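Local coordinates for plasmin and fibronectin-binding protein A (Streptococcus pneumoniae, PDB 4MR0), which acts as a fibronectin-dependent surface adhesin and invasin of the pneumococcus, binding human fibronectin, plasmin, plasminogen and serum albumin, at residues 305-310 against 329-334; 116-121 against 156-161. All coordinates share one frame; numbering follows the deposited sequence.

Contact 1. Residues 305-310 against 329-334; sequences IQIEPL and VTIQNS. With MN (manganese (II) ion), chain G.
Ile307 and Ile331 have the most surface buried here, and each works with a partner across the gap: Ile307 mainly with Val329, Ile331 with Ile305. The backbones of the two segments stay well apart, with no hydrogen bond between them, so aliphatic side chains carry the contact, chiefly through their methyl ends. Ile307 meets Val329 tip to tip. Its CD1 comes within 3.9 Å of Val329 CG1, while Ile307 CG2 and Val329 CG2 touch more loosely at 4.1 Å. Ile307 CD1 also brushes the flank of Ile331. The extended branch of Ile307 (chi2 168°) is what carries CD1 out to this middle position between the two residues opposite.

Ile305 and Ile331 also reach tip to tip, through two methyl pairs. Ile305 CD1 sits 3.8 Å from Ile331 CG2, and Ile331 CD1 answers by approaching Ile305 CG2 at 3.9 Å. The second pair depends on a bend in Ile331: with chi2 at -62°, its CD1 folds back instead of running straight on. Phe285, Ile272, Val280 and Ile364 pack against these residues from neighbouring strands.

The other face of strand 306-308 is polar. Gln306 and Glu308 lie on that side and bind a manganese ion, Gln306 through OE1 at 2.2 Å, Glu308 through both carboxylate oxygens, with OE2 at 2.3 Å and OE1 longer at 2.6 Å. Gln271 on the adjacent strand and the carbonyl of Gly314 complete the protein ligands, so the ion links two neighbouring strands and a loop. Side chains from two faces meeting in an apolar core, each face built of parallel strands stacked turn on turn, is the arrangement of the right-handed parallel beta-helix of the pectate lyase-like family.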
loop_
_atom_site.group_PDB
_atom_site.type_symbol
_atom_site.label_atom_id
_atom_site.label_comp_id
_atom_site.label_asym_id
_atom_site.label_seq_id
_atom_site.Cartn_x
_atom_site.Cartn_y
_atom_site.Cartn_z
ATOM N N ILE A 305 -0.909 -0.001 4.563
ATOM C CA ILE A 305 -0.496 1.393 4.600
ATOM C C ILE A 305 -1.286 2.084 3.501
ATOM O O ILE A 305 -1.018 1.898 2.312
ATOM C CB ILE A 305 1.006 1.592 4.321
ATOM C CG1 ILE A 305 1.841 0.917 5.415
ATOM C CG2 ILE A 305 1.321 3.088 4.292
ATOM C CD1 ILE A 305 3.348 1.036 5.195
ATOM N N GLN A 306 -2.281 2.861 3.902
ATOM C CA GLN A 306 -3.108 3.580 2.952
ATOM C C GLN A 306 -2.635 5.027 2.899
ATOM O O GLN A 306 -2.388 5.651 3.931
ATOM C CB GLN A 306 -4.580 3.514 3.387
ATOM C CG GLN A 306 -5.544 4.270 2.480
ATOM C CD GLN A 306 -6.980 4.163 2.956
ATOM O OE1 GLN A 306 -7.249 4.211 4.155
ATOM N NE2 GLN A 306 -7.910 4.025 2.018
ATOM N N ILE A 307 -2.495 5.544 1.686
ATOM C CA ILE A 307 -2.067 6.916 1.457
ATOM C C ILE A 307 -3.243 7.498 0.690
ATOM O O ILE A 307 -3.521 7.103 -0.443
ATOM C CB ILE A 307 -0.787 6.950 0.606
ATOM C CG1 ILE A 307 0.316 6.162 1.320
ATOM C CG2 ILE A 307 -0.355 8.396 0.361
ATOM C CD1 ILE A 307 1.532 5.880 0.442
ATOM N N GLU A 308 -3.930 8.456 1.296
ATOM C CA GLU A 308 -5.127 8.988 0.673
ATOM C C GLU A 308 -5.338 10.470 0.920
ATOM O O GLU A 308 -4.646 11.084 1.730
ATOM C CB GLU A 308 -6.318 8.237 1.267
ATOM C CG GLU A 308 -6.488 8.572 2.760
ATOM C CD GLU A 308 -7.343 7.583 3.524
ATOM O OE1 GLU A 308 -8.379 7.137 2.986
ATOM O OE2 GLU A 308 -6.983 7.266 4.680
ATOM N N PRO A 309 -6.289 11.070 0.186
ATOM C CA PRO A 309 -6.575 12.495 0.383
ATOM C C PRO A 309 -7.428 12.538 1.649
ATOM O O PRO A 309 -7.933 11.505 2.089
ATOM C CB PRO A 309 -7.346 12.883 -0.883
ATOM C CG PRO A 309 -7.992 11.597 -1.303
ATOM C CD PRO A 309 -6.899 10.576 -1.061
ATOM N N LEU A 310 -7.596 13.715 2.234
ATOM C CA LEU A 310 -8.354 13.832 3.471
ATOM C C LEU A 310 -9.845 14.125 3.286
ATOM O O LEU A 310 -10.244 15.269 3.034
ATOM C CB LEU A 310 -7.698 14.905 4.356
ATOM C CG LEU A 310 -8.175 15.107 5.796
ATOM C CD1 LEU A 310 -8.066 13.814 6.588
ATOM C CD2 LEU A 310 -7.318 16.198 6.444
ATOM N N VAL A 329 5.315 11.370 0.397
ATOM C CA VAL A 329 5.199 10.230 1.294
ATOM C C VAL A 329 6.153 9.163 0.777
ATOM O O VAL A 329 6.144 8.836 -0.407
ATOM C CB VAL A 329 3.765 9.658 1.309
ATOM C CG1 VAL A 329 3.671 8.519 2.323
ATOM C CG2 VAL A 329 2.769 10.760 1.652
ATOM N N THR A 330 6.982 8.628 1.667
ATOM C CA THR A 330 7.949 7.606 1.285
ATOM C C THR A 330 7.880 6.414 2.237
ATOM O O THR A 330 7.978 6.572 3.458
ATOM C CB THR A 330 9.417 8.140 1.322
ATOM O OG1 THR A 330 9.560 9.255 0.435
ATOM C CG2 THR A 330 10.400 7.040 0.884
ATOM N N ILE A 331 7.691 5.234 1.663
ATOM C CA ILE A 331 7.659 3.989 2.420
ATOM C C ILE A 331 8.921 3.308 1.906
ATOM O O ILE A 331 9.062 3.121 0.705
ATOM C CB ILE A 331 6.434 3.112 2.052
ATOM C CG1 ILE A 331 5.155 3.955 2.069
ATOM C CG2 ILE A 331 6.303 1.961 3.053
ATOM C CD1 ILE A 331 4.822 4.566 3.425
ATOM N N GLN A 332 9.838 2.936 2.794
ATOM C CA GLN A 332 11.078 2.322 2.328
ATOM C C GLN A 332 11.720 1.347 3.297
ATOM O O GLN A 332 11.487 1.411 4.497
ATOM C CB GLN A 332 12.100 3.414 2.013
ATOM C CG GLN A 332 12.415 4.297 3.216
ATOM C CD GLN A 332 13.533 5.281 2.945
ATOM O OE1 GLN A 332 13.630 5.846 1.854
ATOM N NE2 GLN A 332 14.384 5.499 3.945
ATOM N N ASN A 333 12.536 0.453 2.745
ATOM C CA ASN A 333 13.284 -0.535 3.520
ATOM C C ASN A 333 12.457 -1.309 4.532
ATOM O O ASN A 333 12.964 -1.708 5.585
ATOM C CB ASN A 333 14.445 0.158 4.241
ATOM C CG ASN A 333 15.210 1.106 3.333
ATOM O OD1 ASN A 333 15.507 0.775 2.185
ATOM N ND2 ASN A 333 15.535 2.292 3.844
ATOM N N SER A 334 11.192 -1.547 4.208
ATOM C CA SER A 334 10.325 -2.256 5.128
ATOM C C SER A 334 9.881 -3.609 4.612
ATOM O O SER A 334 9.899 -3.872 3.413
ATOM C CB SER A 334 9.113 -1.384 5.465
ATOM O OG SER A 334 9.537 -0.193 6.106
HETATM MN MN MN G . -8.613 5.708 5.110
#

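Contact 2. Residues 116-121 against 156-161; sequences LSVKDY and GTYLVK
Tyr158 reaches from strand 156-160 to Val118 and Lys119, close to the N-terminal end of the right-handed parallel beta-helix, of the pectate lyase-like family. Strand 116-117 pairs in parallel with strand 150-153, and helix 132-143 packs beside both segments, against Leu116 and Tyr121 of one and Val160 of the other. The CB of Tyr158 points toward the opposite segment; a chi1 of -56° then sets CG beside the backbone N, and from there the ring, edge-to-face with Phe153, carries CE1 and OH across. Asp131, from a loop, also touches the side chain.

Near the end of the ring the contact proper begins. CE1 of Tyr158 meets Val118 CG2 at 3.9 Å, the methyl arriving obliquely to the ring. Val118 offers this branch because a chi1 of -70° sets CG2 between its backbone N and carbonyl carbon. The same CE1 has Lys119 CD at 4.2 Å, near the ring plane and at its edge. Lys119 crosses the tyrosine at about a right angle, its chain bent at three successive torsions.

At the tip, OH lies 4.0 Å from Lys119 CD and 4.1 Å from Lys119 NZ, with no hydrogen bond to the amine. Its polar need is met elsewhere: the hydroxyl is hydrogen-bonded to the carbonyl O of Pro154, against which the side chains of Ser117 and Lys119 also pack. That bond fixes the phenol end beside Lys119.

What presents Val118 and Lys119 is a tight turn of 3-10 geometry. Asp120 N donates to Ser117 O at 2.9 Å, and an ST turn closes the start, in which Lys119 N gives its hydrogen to Ser117 OG at 3.1 Å with an N-H...O angle of 154°.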
loop_
_atom_site.group_PDB
_atom_site.type_symbol
_atom_site.label_atom_id
_atom_site.label_comp_id
_atom_site.label_asym_id
_atom_site.label_seq_id
_atom_site.Cartn_x
_atom_site.Cartn_y
_atom_site.Cartn_z
ATOM N N LEU A 116 11.578 11.921 28.646
ATOM C CA LEU A 116 10.653 11.545 29.708
ATOM C C LEU A 116 10.266 10.087 29.538
ATOM O O LEU A 116 9.992 9.647 28.423
ATOM C CB LEU A 116 9.381 12.395 29.640
ATOM C CG LEU A 116 9.525 13.904 29.432
ATOM C CD1 LEU A 116 8.137 14.514 29.288
ATOM C CD2 LEU A 116 10.280 14.539 30.595
ATOM N N SER A 117 10.252 9.338 30.634
ATOM C CA SER A 117 9.854 7.939 30.573
ATOM C C SER A 117 8.360 7.882 30.858
ATOM O O SER A 117 7.866 8.603 31.720
ATOM C CB SER A 117 10.600 7.115 31.622
ATOM O OG SER A 117 10.051 5.810 31.708
ATOM N N VAL A 118 7.632 7.043 30.128
ATOM C CA VAL A 118 6.200 6.933 30.368
ATOM C C VAL A 118 5.948 6.370 31.766
ATOM O O VAL A 118 4.840 6.474 32.293
ATOM C CB VAL A 118 5.519 6.022 29.331
ATOM C CG1 VAL A 118 5.506 6.709 27.963
ATOM C CG2 VAL A 118 6.250 4.691 29.251
ATOM N N LYS A 119 6.979 5.771 32.359
ATOM C CA LYS A 119 6.869 5.206 33.707
ATOM C C LYS A 119 6.773 6.346 34.717
ATOM O O LYS A 119 6.201 6.193 35.797
ATOM C CB LYS A 119 8.093 4.337 34.027
ATOM C CG LYS A 119 8.359 3.233 33.013
ATOM C CD LYS A 119 7.202 2.252 32.927
ATOM C CE LYS A 119 7.385 1.065 33.862
ATOM N NZ LYS A 119 8.431 0.130 33.355
ATOM N N ASP A 120 7.342 7.491 34.348
ATOM C CA ASP A 120 7.325 8.674 35.198
ATOM C C ASP A 120 5.903 9.122 35.493
ATOM O O ASP A 120 5.658 9.840 36.467
ATOM C CB ASP A 120 8.066 9.826 34.516
ATOM C CG ASP A 120 9.563 9.606 34.454
ATOM O OD1 ASP A 120 10.005 8.442 34.574
ATOM O OD2 ASP A 120 10.296 10.602 34.272
ATOM N N TYR A 121 4.964 8.695 34.655
ATOM C CA TYR A 121 3.579 9.098 34.831
ATOM C C TYR A 121 2.628 7.985 35.237
ATOM O O TYR A 121 1.409 8.130 35.124
ATOM C CB TYR A 121 3.084 9.789 33.558
ATOM C CG TYR A 121 3.980 10.931 33.141
ATOM C CD1 TYR A 121 5.161 10.691 32.440
ATOM C CD2 TYR A 121 3.673 12.250 33.489
ATOM C CE1 TYR A 121 6.016 11.733 32.093
ATOM C CE2 TYR A 121 4.524 13.300 33.147
ATOM C CZ TYR A 121 5.692 13.032 32.451
ATOM O OH TYR A 121 6.542 14.057 32.112
ATOM N N GLY A 156 8.748 -3.700 28.152
ATOM C CA GLY A 156 7.462 -3.973 28.764
ATOM C C GLY A 156 6.326 -4.039 27.767
ATOM O O GLY A 156 6.536 -3.915 26.563
ATOM N N THR A 157 5.116 -4.251 28.272
ATOM C CA THR A 157 3.937 -4.311 27.417
ATOM C C THR A 157 2.970 -3.262 27.940
ATOM O O THR A 157 2.504 -3.341 29.073
ATOM C CB THR A 157 3.286 -5.699 27.453
ATOM O OG1 THR A 157 4.250 -6.677 27.055
ATOM C CG2 THR A 157 2.107 -5.761 26.497
ATOM N N TYR A 158 2.682 -2.271 27.105
ATOM C CA TYR A 158 1.809 -1.175 27.488
ATOM C C TYR A 158 0.417 -1.284 26.893
ATOM O O TYR A 158 0.203 -0.979 25.725
ATOM C CB TYR A 158 2.465 0.135 27.068
ATOM C CG TYR A 158 3.850 0.287 27.650
ATOM C CD1 TYR A 158 4.036 0.847 28.913
ATOM C CD2 TYR A 158 4.971 -0.183 26.964
ATOM C CE1 TYR A 158 5.300 0.934 29.482
ATOM C CE2 TYR A 158 6.245 -0.105 27.526
ATOM C CZ TYR A 158 6.399 0.456 28.786
ATOM O OH TYR A 158 7.648 0.538 29.349
ATOM N N LEU A 159 -0.529 -1.727 27.711
ATOM C CA LEU A 159 -1.909 -1.872 27.279
ATOM C C LEU A 159 -2.597 -0.509 27.242
ATOM O O LEU A 159 -2.392 0.313 28.138
ATOM C CB LEU A 159 -2.666 -2.779 28.256
ATOM C CG LEU A 159 -4.188 -2.843 28.108
ATOM C CD1 LEU A 159 -4.547 -3.610 26.843
ATOM C CD2 LEU A 159 -4.803 -3.514 29.339
ATOM N N VAL A 160 -3.384 -0.257 26.197
ATOM C CA VAL A 160 -4.149 0.990 26.110
ATOM C C VAL A 160 -5.598 0.637 25.811
ATOM O O VAL A 160 -5.880 -0.164 24.922
ATOM C CB VAL A 160 -3.614 1.966 25.024
ATOM C CG1 VAL A 160 -2.216 2.434 25.405
ATOM C CG2 VAL A 160 -3.630 1.312 23.643
ATOM N N LYS A 161 -6.520 1.217 26.569
ATOM C CA LYS A 161 -7.932 0.924 26.368
ATOM C C LYS A 161 -8.675 2.010 25.599
ATOM O O LYS A 161 -9.894 1.927 25.405
ATOM C CB LYS A 161 -8.618 0.660 27.708
ATOM C CG LYS A 161 -8.141 -0.623 28.382
ATOM C CD LYS A 161 -9.161 -1.095 29.403
ATOM C CE LYS A 161 -8.705 -2.350 30.116
ATOM N NZ LYS A 161 -9.794 -2.875 30.995
#

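Overall arrangement
Both contacts belong to the same parallel beta-helix, but to different parts of it. The centre of contact 1 lies about 7 Å from the centre of the chain, that of contact 2 about 30 Å away near the N-terminal end; the two contact centres are about 27 Å apart. Contact 1 joins strands 306-308 and 329-337, contact 2 the 3-10 segment 118-120 and strand 156-160, in each case without a hydrogen bond crossing between the segments. In contact 1 all four touching residues are buried and aliphatic, with a manganese site on the other side of one strand. Contact 2 is smaller and mixed: a buried valine and tyrosine, plus a partly exposed lysine.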